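Local coordinates for protein KLLA0F12672p (Kluyveromyces lactis, PDB 4M3O) that probably dephosphorylates the C-terminal domain of RNA polymerase II subunit B1 to regulate transcription, this chain being the phosphatase's zinc-binding N-terminal domain, at residues 72-77 and 110-115. Numbering follows the deposited sequence.
With ZN (zinc ion), chain C.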
loop_
_atom_site.group_PDB
_atom_site.type_symbol
_atom_site.label_atom_id
_atom_site.label_comp_id
_atom_site.label_asym_id
_atom_site.label_seq_id
_atom_site.Cartn_x
_atom_site.Cartn_y
_atom_site.Cartn_z
ATOM N N LYS A 72 -1.060 14.766 4.104
ATOM C CA LYS A 72 -0.719 15.496 2.898
ATOM C C LYS A 72 0.195 14.749 1.914
ATOM O O LYS A 72 1.020 15.337 1.227
ATOM C CB LYS A 72 -0.211 16.891 3.225
ATOM C CG LYS A 72 -1.254 17.680 4.014
ATOM C CD LYS A 72 -0.748 19.062 4.358
ATOM C CE LYS A 72 -1.522 19.634 5.538
ATOM N NZ LYS A 72 -0.854 20.901 5.907
ATOM N N ARG A 73 -0.060 13.465 1.740
ATOM C CA ARG A 73 0.676 12.753 0.646
ATOM C C ARG A 73 -0.273 12.306 -0.444
ATOM O O ARG A 73 -1.442 11.870 -0.164
ATOM C CB ARG A 73 1.484 11.625 1.246
ATOM C CG ARG A 73 2.716 12.191 1.958
ATOM C CD ARG A 73 3.126 11.461 3.208
ATOM N NE ARG A 73 4.257 10.606 2.921
ATOM C CZ ARG A 73 5.418 10.591 3.556
ATOM N NH1 ARG A 73 5.670 11.360 4.609
ATOM N NH2 ARG A 73 6.336 9.742 3.150
ATOM N N CYS A 74 0.178 12.493 -1.682
ATOM C CA CYS A 74 -0.460 11.827 -2.822
ATOM C C CYS A 74 -0.787 10.372 -2.444
ATOM O O CYS A 74 0.007 9.679 -1.780
ATOM C CB CYS A 74 0.424 11.848 -4.067
ATOM S SG CYS A 74 -0.317 11.005 -5.526
ATOM N N GLY A 75 -1.979 9.961 -2.826
ATOM C CA GLY A 75 -2.482 8.642 -2.541
ATOM C C GLY A 75 -1.618 7.507 -3.058
ATOM O O GLY A 75 -1.471 6.487 -2.389
ATOM N N TYR A 76 -1.030 7.707 -4.208
ATOM C CA TYR A 76 -0.172 6.662 -4.839
ATOM C C TYR A 76 1.139 6.521 -4.081
ATOM O O TYR A 76 1.909 7.475 -4.010
ATOM C CB TYR A 76 0.070 6.961 -6.321
ATOM C CG TYR A 76 0.650 5.833 -7.180
ATOM C CD1 TYR A 76 0.094 4.552 -7.157
ATOM C CD2 TYR A 76 1.738 6.085 -8.046
ATOM C CE1 TYR A 76 0.566 3.553 -7.971
ATOM C CE2 TYR A 76 2.247 5.080 -8.889
ATOM C CZ TYR A 76 1.683 3.814 -8.817
ATOM O OH TYR A 76 2.107 2.794 -9.615
ATOM N N PRO A 77 1.340 5.351 -3.422
ATOM C CA PRO A 77 2.427 5.151 -2.460
ATOM C C PRO A 77 3.870 5.419 -2.989
ATOM O O PRO A 77 4.706 5.786 -2.225
ATOM C CB PRO A 77 2.253 3.678 -1.986
ATOM C CG PRO A 77 0.874 3.308 -2.355
ATOM C CD PRO A 77 0.423 4.198 -3.476
ATOM N N GLU A 110 -7.158 13.575 -3.937
ATOM C CA GLU A 110 -6.489 12.364 -3.484
ATOM C C GLU A 110 -5.106 12.093 -4.143
ATOM O O GLU A 110 -4.249 11.409 -3.571
ATOM C CB GLU A 110 -7.418 11.191 -3.738
ATOM C CG GLU A 110 -8.720 11.252 -2.980
ATOM C CD GLU A 110 -9.623 10.069 -3.265
ATOM O OE1 GLU A 110 -9.366 9.263 -4.193
ATOM O OE2 GLU A 110 -10.634 9.968 -2.574
ATOM N N TYR A 111 -4.878 12.698 -5.295
ATOM C CA TYR A 111 -3.672 12.488 -6.070
ATOM C C TYR A 111 -3.114 13.801 -6.510
ATOM O O TYR A 111 -3.872 14.749 -6.665
ATOM C CB TYR A 111 -4.016 11.610 -7.302
ATOM C CG TYR A 111 -4.526 10.313 -6.832
ATOM C CD1 TYR A 111 -5.901 10.054 -6.777
ATOM C CD2 TYR A 111 -3.633 9.337 -6.381
ATOM C CE1 TYR A 111 -6.368 8.839 -6.272
ATOM C CE2 TYR A 111 -4.098 8.116 -5.896
ATOM C CZ TYR A 111 -5.458 7.871 -5.837
ATOM O OH TYR A 111 -5.903 6.661 -5.283
ATOM N N CYS A 112 -1.822 13.805 -6.826
ATOM C CA CYS A 112 -1.111 14.971 -7.358
ATOM C C CYS A 112 -1.558 15.303 -8.783
ATOM O O CYS A 112 -1.604 16.483 -9.153
ATOM C CB CYS A 112 0.428 14.754 -7.343
ATOM S SG CYS A 112 1.012 13.347 -8.344
ATOM N N THR A 113 -1.941 14.278 -9.545
ATOM C CA THR A 113 -2.208 14.373 -11.016
ATOM C C THR A 113 -3.223 13.333 -11.492
ATOM O O THR A 113 -3.535 12.380 -10.759
ATOM C CB THR A 113 -0.923 14.036 -11.854
ATOM O OG1 THR A 113 -0.403 12.740 -11.454
ATOM C CG2 THR A 113 0.135 15.078 -11.615
ATOM N N LYS A 114 -3.699 13.450 -12.727
ATOM C CA LYS A 114 -4.630 12.439 -13.219
ATOM C C LYS A 114 -3.892 11.080 -13.467
ATOM O O LYS A 114 -4.464 9.965 -13.357
ATOM C CB LYS A 114 -5.266 12.923 -14.512
ATOM C CG LYS A 114 -6.426 12.075 -14.996
ATOM C CD LYS A 114 -6.383 12.024 -16.509
ATOM C CE LYS A 114 -5.231 11.136 -16.991
ATOM N NZ LYS A 114 -5.446 10.723 -18.397
ATOM N N ALA A 115 -2.638 11.209 -13.812
ATOM C CA ALA A 115 -1.765 10.120 -14.125
ATOM C C ALA A 115 -1.659 9.212 -12.878
ATOM O O ALA A 115 -1.864 7.970 -12.980
ATOM C CB ALA A 115 -0.403 10.677 -14.561
HETATM ZN ZN ZN C . 1.417 11.573 -6.957
#
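Cys74 and Cys112 meet at the zinc ion of the Rtr1/RPAP2 zinc finger, each SG 2.3 Å from the metal; Cys79 and His116 complete the four-ligand site. The sulfurs come together as neighbouring ligands, Cys74 SG lying 3.9 Å from Cys112 SG. With SG of Cys74 anti to its own backbone N (chi1 179°), the thiolate reaches the metal and also receives the backbone N-H of Cys112, N to SG 3.4 Å. A weak second N-H bond comes from Tyr76 N within the 72-77 loop. Such N-H donors would probably temper the negative charge on the sulfur. Away from the metal, a backbone hydrogen bond from Gly75 N to Glu110 O, 2.8 Å, joins the two segments. The Tyr111 ring lies against the 72-77 loop: Cys74 SG and Tyr76 N both lie at the ring's edge near its plane, SG 3.8 Å from CD2 and Tyr76 N 3.5 Å from CE2. Gly75 CA lies 3.8 Å from CE2 of Tyr111. The Tyr111 hydroxyl is hydrogen-bonded to Ser120 of helix 114-125, and the side chain also touches Val65 of helix 58-70. An alanine in place of Tyr111 would probably leave a gap beside the Cys74 sulfur and Ser120 OG without its phenol partner. Farther out, Thr113 is the N-cap of helix 114-125, which carries His116, and Thr113 OG1 is hydrogen-bonded to the backbone N of His116.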